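Local coordinates for C alpha-dehydrogenase (Sphingobium sp. SYK-6, PDB 4YAC) that catalyses the NAD-dependent oxidation of the alpha-carbon alcohol in the breakdown of lignin beta-aryl ethers, as a short-chain dehydrogenase/reductase, at the interface of chains A and B. Numbering follows the deposited sequence. Chains: chain A/B, C alpha-dehydrogenase.

The interface of chains A and B. Residues chain A 68, 121, 124; chain B 103, 105, 108.
A:Arg68 lies flat along the ring of B:Phe105 at the two-fold interface of the deposited dimer, which probably reflects the association through long helices usual among short-chain dehydrogenases/reductases; helix 105-133 of both chains contributes here, with A:Arg68 at the start of helix 68-81. The two side chains run antiparallel, guanidinium and ring planes 16° apart. A:Arg68 CD sits over the middle of the ring, 3.6 Å from the centroid of B:Phe105, in a CH-pi contact, while the guanidinium reaches towards the ring's root, its NH1 3.5 Å from B:Phe105 CB. An extended chain from CG to NE (chi2 163°, chi3 176°) lets the arginine span the ring.

Within chain A, A:Arg68 NE donates a hydrogen bond of 3.0 Å to the amide oxygen OD1 of A:Asn121. The acceptor lies in the guanidinium plane, whereas the donor stands above the carbonyl plane; the bond helps fix the guanidinium against the phenyl face. OD1 also rests 3.4 Å from B:Phe105 CE1, the amide nearly perpendicular to the ring. An alanine in place of A:Arg68 would probably leave a gap over the B:Phe105 ring and A:Asn121 OD1 without this donor.

Apolar packing continues through A:Met124, whose CB comes under the CE1/CZ end of B:Phe105 (3.9 Å to CE1), on the face away from A:Arg68. Its CG packs against B:Trp108 CD1 (4.1 Å).

Bends at chi2 and chi3 bring A:Met124 CE into van der Waals contact with B:Ala103 O (3.3 Å). Separately, B:Trp108 NE1 gives A:Met124 SD a weak hydrogen bond of 3.5 Å.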
ATOM      1  N   ARG A  68      -1.922  -1.902 -21.624  1.00 23.09           N
ATOM      2  CA  ARG A  68      -1.679  -3.328 -21.431  1.00 25.61           C
ATOM      3  C   ARG A  68      -1.362  -4.032 -22.744  1.00 30.97           C
ATOM      4  O   ARG A  68      -0.462  -4.877 -22.805  1.00 29.33           O
ATOM      5  CB  ARG A  68      -2.891  -3.972 -20.755  1.00 30.26           C
ATOM      6  CG  ARG A  68      -2.997  -3.616 -19.277  1.00 24.86           C
ATOM      7  CD  ARG A  68      -4.369  -3.895 -18.700  1.00 27.85           C
ATOM      8  NE  ARG A  68      -4.401  -3.622 -17.267  1.00 30.55           N
ATOM      9  CZ  ARG A  68      -5.509  -3.587 -16.537  1.00 30.85           C
ATOM     10  NH1 ARG A  68      -6.686  -3.804 -17.106  1.00 31.35           N
ATOM     11  NH2 ARG A  68      -5.441  -3.334 -15.240  1.00 36.13           N
ATOM     12  N   ASN A 121       0.884  -4.146 -14.517  1.00 22.79           N
ATOM     13  CA  ASN A 121       0.868  -4.517 -15.927  1.00 23.53           C
ATOM     14  C   ASN A 121       2.143  -5.250 -16.341  1.00 24.57           C
ATOM     15  O   ASN A 121       2.088  -6.234 -17.073  1.00 23.63           O
ATOM     16  CB  ASN A 121       0.670  -3.284 -16.807  1.00 22.67           C
ATOM     17  CG  ASN A 121      -0.731  -2.701 -16.701  1.00 23.84           C
ATOM     18  OD1 ASN A 121      -1.652  -3.340 -16.182  1.00 28.53           O
ATOM     19  ND2 ASN A 121      -0.899  -1.482 -17.210  1.00 26.73           N
ATOM     20  N   MET A 124       2.197  -8.778 -14.562  1.00 25.65           N
ATOM     21  CA  MET A 124       1.253  -9.735 -15.129  1.00 24.51           C
ATOM     22  C   MET A 124       1.574 -10.087 -16.576  1.00 24.31           C
ATOM     23  O   MET A 124       1.116 -11.106 -17.077  1.00 27.60           O
ATOM     24  CB  MET A 124      -0.174  -9.193 -15.034  1.00 25.24           C
ATOM     25  CG  MET A 124      -0.660  -8.978 -13.605  1.00 30.73           C
ATOM     26  SD  MET A 124      -0.371 -10.376 -12.503  1.00 27.51           S
ATOM     27  CE  MET A 124      -1.168 -11.698 -13.408  1.00 31.90           C
TER
ATOM     28  N   ALA B 103      -4.077 -14.677 -11.892  1.00 31.41           N
ATOM     29  CA  ALA B 103      -4.957 -13.516 -11.789  1.00 32.75           C
ATOM     30  C   ALA B 103      -5.173 -12.895 -13.164  1.00 34.00           C
ATOM     31  O   ALA B 103      -4.249 -12.843 -13.977  1.00 38.50           O
ATOM     32  CB  ALA B 103      -4.376 -12.491 -10.828  1.00 33.86           C
ATOM     33  N   PHE B 105      -6.647  -9.473 -15.493  1.00 30.12           N
ATOM     34  CA  PHE B 105      -6.711  -8.027 -15.344  1.00 25.14           C
ATOM     35  C   PHE B 105      -8.087  -7.631 -14.807  1.00 24.96           C
ATOM     36  O   PHE B 105      -8.207  -6.652 -14.075  1.00 29.16           O
ATOM     37  CB  PHE B 105      -6.412  -7.316 -16.668  1.00 27.92           C
ATOM     38  CG  PHE B 105      -4.945  -7.250 -17.006  1.00 25.75           C
ATOM     39  CD1 PHE B 105      -4.044  -6.660 -16.136  1.00 26.88           C
ATOM     40  CD2 PHE B 105      -4.470  -7.762 -18.203  1.00 29.85           C
ATOM     41  CE1 PHE B 105      -2.701  -6.591 -16.445  1.00 30.77           C
ATOM     42  CE2 PHE B 105      -3.127  -7.691 -18.516  1.00 30.83           C
ATOM     43  CZ  PHE B 105      -2.243  -7.106 -17.636  1.00 30.28           C
ATOM     44  N   TRP B 108      -7.883  -7.948 -11.068  1.00 25.19           N
ATOM     45  CA  TRP B 108      -7.182  -6.792 -10.524  1.00 28.33           C
ATOM     46  C   TRP B 108      -8.073  -5.551 -10.481  1.00 27.83           C
ATOM     47  O   TRP B 108      -8.201  -4.900  -9.439  1.00 24.40           O
ATOM     48  CB  TRP B 108      -5.931  -6.491 -11.354  1.00 33.62           C
ATOM     49  CG  TRP B 108      -4.702  -7.235 -10.928  1.00 25.85           C
ATOM     50  CD1 TRP B 108      -4.110  -8.290 -11.567  1.00 25.77           C
ATOM     51  CD2 TRP B 108      -3.887  -6.955  -9.785  1.00 24.52           C
ATOM     52  NE1 TRP B 108      -2.990  -8.690 -10.882  1.00 26.87           N
ATOM     53  CE2 TRP B 108      -2.832  -7.884  -9.783  1.00 26.34           C
ATOM     54  CE3 TRP B 108      -3.953  -6.012  -8.753  1.00 22.04           C
ATOM     55  CZ2 TRP B 108      -1.852  -7.902  -8.796  1.00 29.40           C
ATOM     56  CZ3 TRP B 108      -2.976  -6.036  -7.773  1.00 29.78           C
ATOM     57  CH2 TRP B 108      -1.943  -6.971  -7.802  1.00 36.88           C
TER